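Local coordinates for Mgp-operon protein 3 (Mycoplasma pneumoniae, PDB 6RJ1) that probably takes part in the adhesion of this human pathogen to host cells, as a membrane-bound surface protein of the MgpC adhesin family, at residues Thr502-Phe508 / Val595-Leu601; Thr581-Leu585 / Leu686-Thr690. Numbering follows the deposited sequence.

Two long-range contacts may close loops that cross, and this pair is a compact example. Of the four segments, the first met from the N terminus is 502-508, on helix 503-511; then come the loop 581-585 that follows strand 575-577, the loop 595-601 that leaves helix 591-595, and last the loop 686-690 that leads into strand 693-699. Interaction 1 joins the first to the third and closes a loop of 86 residues; interaction 2 joins the second to the fourth across 100. The two closures therefore cross. Their centres lie about 9 Å apart, and Arg689 of interaction 2 bridges them, hydrogen-bonding through NH2 to Asn597 O (2.7 Å) and making a cation-pi contact with Phe508.

Interaction 1: residues Thr502-Phe508 / Val595-Leu601; sequences TDKQKQF and VENTAGL
A helix start packed against an irregular loop illustrates how a loop can wrap around one aromatic ring. Thr502, in the p rotamer, N-caps the helix that begins at Asp503: its OG1 accepts from Gln505 N (3.2 Å) and donates to Gln505 OE1 (2.8 Å). The loop Val595-Leu601 runs alongside, with Lys504 in register with Glu596 (CA-CA 5.7 Å) and Phe508 with Leu601 (CA-CA 5.3 Å). Phe508, with chi1 near -93° and chi2 near -79°, sends its ring into the concave side of the loop. Carbonyl oxygens meet the ring edge, Asn597 O at 3.1 Å from Phe508 CZ and Ala599 O at 3.4 Å from Phe508 CE1, while Leu601 (chi1 t, chi2 p) lays CD1 over a face, 3.8 Å from the Phe508 ring centroid, a CH-pi contact. The aliphatic parts of Lys504 (CD to Leu601 CD2, 3.8 Å) and Gln507 (CB to Leu601 CD1, 3.8 Å) extend this packing. The Glu596 carboxylate (chi1 m, chi2 t) lies near the helix start, where water 1 links Glu596 OE1 (2.8 Å) to Lys504 N (3.0 Å). Asn597 OD1 accepts from Ala599 N (3.1 Å) and also from Gly584 N. Thr598 O accepts from Leu601 N (2.9 Å), with Gly600 at phi 83°. The arrangement is that of an N-capped helix packed on an Asx turn overlapping a type II beta turn.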
ATOM      1  N   THR A 502      10.065  13.085  11.272  1.00 65.74           N
ATOM      2  CA  THR A 502      11.334  13.776  11.522  1.00 65.50           C
ATOM      3  C   THR A 502      12.087  13.858  10.193  1.00 68.86           C
ATOM      4  O   THR A 502      11.795  13.082   9.275  1.00 67.85           O
ATOM      5  CB  THR A 502      12.179  13.051  12.604  1.00 71.62           C
ATOM      6  OG1 THR A 502      12.393  11.688  12.231  1.00 73.76           O
ATOM      7  CG2 THR A 502      11.562  13.118  13.991  1.00 67.08           C
ATOM      8  N   ASP A 503      13.069  14.776  10.092  1.00 66.24           N
ATOM      9  CA  ASP A 503      13.885  14.900   8.884  1.00 66.81           C
ATOM     10  C   ASP A 503      14.751  13.647   8.706  1.00 68.60           C
ATOM     11  O   ASP A 503      14.997  13.221   7.571  1.00 68.33           O
ATOM     12  CB  ASP A 503      14.752  16.169   8.907  1.00 69.79           C
ATOM     13  CG  ASP A 503      15.475  16.439   7.594  1.00 90.05           C
ATOM     14  OD1 ASP A 503      14.794  16.472   6.528  1.00 91.99           O
ATOM     15  OD2 ASP A 503      16.718  16.620   7.629  1.00 98.63           O
ATOM     16  N   LYS A 504      15.157  13.034   9.836  1.00 62.19           N
ATOM     17  CA  LYS A 504      15.929  11.806   9.853  1.00 61.11           C
ATOM     18  C   LYS A 504      15.097  10.660   9.259  1.00 65.00           C
ATOM     19  O   LYS A 504      15.624   9.869   8.474  1.00 64.10           O
ATOM     20  CB  LYS A 504      16.400  11.482  11.284  1.00 62.48           C
ATOM     21  CG  LYS A 504      17.719  10.707  11.339  1.00 66.85           C
ATOM     22  CD  LYS A 504      18.954  11.572  11.023  1.00 72.67           C
ATOM     23  CE  LYS A 504      19.726  12.016  12.244  1.00 79.33           C
ATOM     24  NZ  LYS A 504      19.043  13.107  12.974  1.00 93.66           N
ATOM     25  N   GLN A 505      13.786  10.622   9.572  1.00 61.22           N
ATOM     26  CA  GLN A 505      12.879   9.602   9.057  1.00 61.10           C
ATOM     27  C   GLN A 505      12.707   9.671   7.540  1.00 64.68           C
ATOM     28  O   GLN A 505      12.589   8.621   6.899  1.00 64.05           O
ATOM     29  CB  GLN A 505      11.537   9.622   9.790  1.00 62.73           C
ATOM     30  CG  GLN A 505      11.557   8.758  11.047  1.00 65.19           C
ATOM     31  CD  GLN A 505      10.332   8.959  11.889  1.00 77.62           C
ATOM     32  OE1 GLN A 505      10.161   9.995  12.536  1.00 67.84           O
ATOM     33  NE2 GLN A 505       9.462   7.960  11.911  1.00 71.63           N
ATOM     34  N   LYS A 506      12.756  10.898   6.964  1.00 60.67           N
ATOM     35  CA  LYS A 506      12.691  11.116   5.514  1.00 59.72           C
ATOM     36  C   LYS A 506      13.993  10.587   4.900  1.00 63.50           C
ATOM     37  O   LYS A 506      13.948   9.807   3.943  1.00 62.46           O
ATOM     38  CB  LYS A 506      12.517  12.611   5.193  1.00 60.90           C
ATOM     39  CG  LYS A 506      12.228  12.900   3.714  1.00 67.23           C
ATOM     40  CD  LYS A 506      11.870  14.370   3.444  1.00 75.06           C
ATOM     41  CE  LYS A 506      13.069  15.251   3.205  1.00 85.18           C
ATOM     42  NZ  LYS A 506      12.663  16.664   2.974  1.00 92.88           N
ATOM     43  N   GLN A 507      15.146  10.997   5.498  1.00 59.91           N
ATOM     44  CA  GLN A 507      16.510  10.624   5.111  1.00 59.34           C
ATOM     45  C   GLN A 507      16.646   9.108   4.996  1.00 62.45           C
ATOM     46  O   GLN A 507      17.191   8.635   4.007  1.00 61.59           O
ATOM     47  CB  GLN A 507      17.537  11.171   6.113  1.00 60.28           C
ATOM     48  CG  GLN A 507      17.796  12.669   6.004  1.00 65.53           C
ATOM     49  CD  GLN A 507      18.668  13.179   7.133  1.00 78.27           C
ATOM     50  OE1 GLN A 507      19.672  12.572   7.515  1.00 71.72           O
ATOM     51  NE2 GLN A 507      18.312  14.319   7.689  1.00 73.17           N
ATOM     52  N   PHE A 508      16.090   8.353   5.970  1.00 57.37           N
ATOM     53  CA  PHE A 508      16.105   6.891   5.966  1.00 55.76           C
ATOM     54  C   PHE A 508      15.475   6.308   4.702  1.00 60.23           C
ATOM     55  O   PHE A 508      16.083   5.448   4.071  1.00 60.73           O
ATOM     56  CB  PHE A 508      15.396   6.333   7.212  1.00 56.36           C
ATOM     57  CG  PHE A 508      16.329   6.057   8.362  1.00 56.39           C
ATOM     58  CD1 PHE A 508      17.115   4.912   8.383  1.00 57.76           C
ATOM     59  CD2 PHE A 508      16.430   6.948   9.426  1.00 57.59           C
ATOM     60  CE1 PHE A 508      17.977   4.658   9.446  1.00 58.26           C
ATOM     61  CE2 PHE A 508      17.316   6.704  10.481  1.00 59.45           C
ATOM     62  CZ  PHE A 508      18.098   5.573  10.472  1.00 57.09           C
ATOM     63  N   VAL A 595      13.383   6.706  16.736  1.00 63.80           N
ATOM     64  CA  VAL A 595      13.141   6.951  15.312  1.00 63.37           C
ATOM     65  C   VAL A 595      14.269   7.779  14.676  1.00 67.17           C
ATOM     66  O   VAL A 595      14.510   7.653  13.472  1.00 66.69           O
ATOM     67  CB  VAL A 595      11.729   7.518  14.999  1.00 66.79           C
ATOM     68  CG1 VAL A 595      10.649   6.529  15.419  1.00 66.13           C
ATOM     69  CG2 VAL A 595      11.502   8.888  15.640  1.00 66.62           C
ATOM     70  N   GLU A 596      14.973   8.597  15.478  1.00 63.70           N
ATOM     71  CA  GLU A 596      16.087   9.401  14.981  1.00 63.53           C
ATOM     72  C   GLU A 596      17.432   8.668  15.113  1.00 67.71           C
ATOM     73  O   GLU A 596      18.455   9.228  14.723  1.00 68.00           O
ATOM     74  CB  GLU A 596      16.125  10.798  15.632  1.00 65.04           C
ATOM     75  CG  GLU A 596      14.961  11.696  15.234  1.00 77.89           C
ATOM     76  CD  GLU A 596      15.008  13.129  15.736  1.00104.58           C
ATOM     77  OE1 GLU A 596      14.764  14.046  14.917  1.00 97.94           O
ATOM     78  OE2 GLU A 596      15.275  13.340  16.942  1.00103.40           O
ATOM     79  N   ASN A 597      17.436   7.413  15.635  1.00 63.97           N
ATOM     80  CA  ASN A 597      18.652   6.599  15.769  1.00 63.39           C
ATOM     81  C   ASN A 597      19.306   6.394  14.412  1.00 67.23           C
ATOM     82  O   ASN A 597      18.637   6.124  13.425  1.00 66.81           O
ATOM     83  CB  ASN A 597      18.384   5.273  16.464  1.00 63.47           C
ATOM     84  CG  ASN A 597      19.636   4.482  16.740  1.00 76.15           C
ATOM     85  OD1 ASN A 597      19.985   3.573  15.999  1.00 71.69           O
ATOM     86  ND2 ASN A 597      20.336   4.800  17.817  1.00 64.21           N
ATOM     87  N   THR A 598      20.613   6.578  14.368  1.00 64.73           N
ATOM     88  CA  THR A 598      21.449   6.573  13.168  1.00 63.72           C
ATOM     89  C   THR A 598      21.662   5.160  12.539  1.00 66.04           C
ATOM     90  O   THR A 598      22.034   5.098  11.369  1.00 65.15           O
ATOM     91  CB  THR A 598      22.726   7.324  13.546  1.00 70.90           C
ATOM     92  OG1 THR A 598      22.614   8.642  13.028  1.00 70.45           O
ATOM     93  CG2 THR A 598      24.022   6.649  13.112  1.00 73.24           C
ATOM     94  N   ALA A 599      21.388   4.058  13.268  1.00 62.70           N
ATOM     95  CA  ALA A 599      21.598   2.700  12.745  1.00 62.25           C
ATOM     96  C   ALA A 599      20.935   2.444  11.392  1.00 65.43           C
ATOM     97  O   ALA A 599      19.704   2.428  11.283  1.00 65.26           O
ATOM     98  CB  ALA A 599      21.176   1.650  13.761  1.00 62.85           C
ATOM     99  N   GLY A 600      21.780   2.313  10.369  1.00 60.11           N
ATOM    100  CA  GLY A 600      21.382   2.028   8.994  1.00 58.22           C
ATOM    101  C   GLY A 600      20.949   3.216   8.162  1.00 58.78           C
ATOM    102  O   GLY A 600      20.362   3.022   7.099  1.00 58.27           O
ATOM    103  N   LEU A 601      21.245   4.452   8.621  1.00 53.19           N
ATOM    104  CA  LEU A 601      20.869   5.692   7.945  1.00 52.23           C
ATOM    105  C   LEU A 601      21.361   5.781   6.511  1.00 57.86           C
ATOM    106  O   LEU A 601      20.565   6.067   5.609  1.00 57.64           O
ATOM    107  CB  LEU A 601      21.304   6.932   8.759  1.00 51.67           C
ATOM    108  CG  LEU A 601      20.942   8.328   8.205  1.00 55.60           C
ATOM    109  CD1 LEU A 601      19.433   8.495   8.012  1.00 55.41           C
ATOM    110  CD2 LEU A 601      21.485   9.430   9.102  1.00 56.53           C
TER
HETATM  111  O   HOH W   1      15.667  14.672  12.304  1.00 63.98           O
HETATM  112  O   HOH W   2      18.483   3.946   4.956  1.00 50.77           O

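Interaction 2: residues Thr581-Leu585 / Leu686-Thr690; sequences TTAGL and LPSRT
At the apolar centre, Leu686 (m, t) places CD1 3.8 Å from Leu585 CD2, and Ala583 CB rests 3.8 Å from Pro687 CD; Leu594 of helix 591-595 packs on both Leu686 and Pro687. The segments run nearly antiparallel, 170° apart end to end, extended at Thr582-Gly584 and Leu686-Ser688. Ala583 N donates to Pro687 O (3.1 Å), which also receives a CA-H...O contact from Thr582 CA (3.4 Å), with Thr582 and Ser688 in register (CA-CA 4.1 Å). Ala583 CB lies over one face of the Arg689 guanidinium (chi1-chi3 m, p, p); Arg689 NE and NH1 both donate to Thr581 O (2.8 Å each), while NH2 bonds to Asn597 O. At the polar edge, Thr581 OG1 (chi1 p) accepts from Arg689 N (2.9 Å) and shares a hydrogen bond with Thr690 OG1 (2.7 Å). Water 3 joins Thr581 N (3.0 Å) to Ser688 OG (2.6 Å). Ser688 OG accepts from Asp691 N and from Thr690 N (3.3 Å), the latter an ST turn in the loop before strand 693-699, paired here with the loop after strand 575-577.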
ATOM      1  N   THR A 581      16.994  -1.040   8.653  1.00 58.10           N
ATOM      2  CA  THR A 581      17.175   0.283   9.262  1.00 57.74           C
ATOM      3  C   THR A 581      16.681   0.329  10.706  1.00 61.32           C
ATOM      4  O   THR A 581      16.337   1.402  11.202  1.00 60.75           O
ATOM      5  CB  THR A 581      16.526   1.365   8.416  1.00 63.70           C
ATOM      6  OG1 THR A 581      15.127   1.104   8.311  1.00 61.25           O
ATOM      7  CG2 THR A 581      17.174   1.515   7.061  1.00 63.54           C
ATOM      8  N   THR A 582      16.658  -0.828  11.380  1.00 57.71           N
ATOM      9  CA  THR A 582      16.207  -0.937  12.764  1.00 57.95           C
ATOM     10  C   THR A 582      17.163  -0.193  13.693  1.00 64.98           C
ATOM     11  O   THR A 582      18.377  -0.335  13.562  1.00 65.25           O
ATOM     12  CB  THR A 582      16.018  -2.416  13.134  1.00 58.96           C
ATOM     13  OG1 THR A 582      15.110  -2.994  12.194  1.00 60.04           O
ATOM     14  CG2 THR A 582      15.492  -2.613  14.552  1.00 53.02           C
ATOM     15  N   ALA A 583      16.605   0.607  14.617  1.00 62.90           N
ATOM     16  CA  ALA A 583      17.343   1.373  15.618  1.00 62.83           C
ATOM     17  C   ALA A 583      18.224   0.437  16.437  1.00 69.89           C
ATOM     18  O   ALA A 583      17.795  -0.668  16.772  1.00 69.87           O
ATOM     19  CB  ALA A 583      16.364   2.090  16.533  1.00 63.21           C
ATOM     20  N   GLY A 584      19.443   0.882  16.735  1.00 68.45           N
ATOM     21  CA  GLY A 584      20.424   0.119  17.502  1.00 69.38           C
ATOM     22  C   GLY A 584      19.967  -0.279  18.893  1.00 75.36           C
ATOM     23  O   GLY A 584      19.057   0.340  19.453  1.00 74.44           O
ATOM     24  N   LEU A 585      20.596  -1.327  19.460  1.00 73.54           N
ATOM     25  CA  LEU A 585      20.277  -1.830  20.799  1.00 74.03           C
ATOM     26  C   LEU A 585      20.561  -0.790  21.885  1.00 80.79           C
ATOM     27  O   LEU A 585      19.873  -0.747  22.905  1.00 81.32           O
ATOM     28  CB  LEU A 585      21.047  -3.126  21.093  1.00 73.69           C
ATOM     29  CG  LEU A 585      20.556  -4.383  20.384  1.00 78.18           C
ATOM     30  CD1 LEU A 585      21.571  -5.499  20.498  1.00 77.95           C
ATOM     31  CD2 LEU A 585      19.219  -4.849  20.927  1.00 81.46           C
ATOM     32  N   LEU A 686      12.350  -1.855  19.027  1.00 66.04           N
ATOM     33  CA  LEU A 686      13.217  -1.066  18.160  1.00 64.06           C
ATOM     34  C   LEU A 686      12.558  -0.915  16.792  1.00 66.94           C
ATOM     35  O   LEU A 686      12.215  -1.914  16.152  1.00 66.91           O
ATOM     36  CB  LEU A 686      14.615  -1.685  18.064  1.00 63.58           C
ATOM     37  CG  LEU A 686      15.376  -1.832  19.381  1.00 67.17           C
ATOM     38  CD1 LEU A 686      16.572  -2.732  19.209  1.00 67.35           C
ATOM     39  CD2 LEU A 686      15.781  -0.489  19.949  1.00 66.77           C
ATOM     40  N   PRO A 687      12.290   0.330  16.352  1.00 62.09           N
ATOM     41  CA  PRO A 687      11.581   0.494  15.081  1.00 60.91           C
ATOM     42  C   PRO A 687      12.456   0.473  13.839  1.00 62.12           C
ATOM     43  O   PRO A 687      13.617   0.896  13.868  1.00 62.16           O
ATOM     44  CB  PRO A 687      10.890   1.846  15.248  1.00 62.82           C
ATOM     45  CG  PRO A 687      11.812   2.628  16.156  1.00 67.33           C
ATOM     46  CD  PRO A 687      12.579   1.635  16.991  1.00 63.02           C
ATOM     47  N   SER A 688      11.870  -0.001  12.736  1.00 55.24           N
ATOM     48  CA  SER A 688      12.470   0.027  11.419  1.00 53.76           C
ATOM     49  C   SER A 688      12.059   1.393  10.850  1.00 57.39           C
ATOM     50  O   SER A 688      11.006   1.935  11.218  1.00 58.00           O
ATOM     51  CB  SER A 688      11.924  -1.099  10.545  1.00 55.19           C
ATOM     52  OG  SER A 688      12.165  -0.875   9.164  1.00 57.64           O
ATOM     53  N   ARG A 689      12.895   1.964   9.992  1.00 51.19           N
ATOM     54  CA  ARG A 689      12.581   3.250   9.409  1.00 50.09           C
ATOM     55  C   ARG A 689      12.337   3.123   7.898  1.00 56.14           C
ATOM     56  O   ARG A 689      12.194   4.138   7.218  1.00 55.49           O
ATOM     57  CB  ARG A 689      13.695   4.255   9.741  1.00 47.31           C
ATOM     58  CG  ARG A 689      13.528   5.022  11.058  1.00 43.27           C
ATOM     59  CD  ARG A 689      13.743   4.195  12.323  1.00 44.07           C
ATOM     60  NE  ARG A 689      15.060   3.556  12.359  1.00 47.24           N
ATOM     61  CZ  ARG A 689      16.145   4.099  12.901  1.00 60.96           C
ATOM     62  NH1 ARG A 689      17.300   3.448  12.881  1.00 48.73           N
ATOM     63  NH2 ARG A 689      16.083   5.297  13.468  1.00 48.11           N
ATOM     64  N   THR A 690      12.263   1.869   7.377  1.00 54.99           N
ATOM     65  CA  THR A 690      12.050   1.578   5.950  1.00 55.70           C
ATOM     66  C   THR A 690      11.082   0.423   5.685  1.00 61.51           C
ATOM     67  O   THR A 690      10.533   0.331   4.588  1.00 62.14           O
ATOM     68  CB  THR A 690      13.387   1.329   5.209  1.00 64.09           C
ATOM     69  OG1 THR A 690      14.163   0.331   5.883  1.00 62.41           O
ATOM     70  CG2 THR A 690      14.190   2.601   4.970  1.00 62.16           C
TER
HETATM   71  O   HOH W   3      14.255  -2.311   8.473  1.00 64.11           O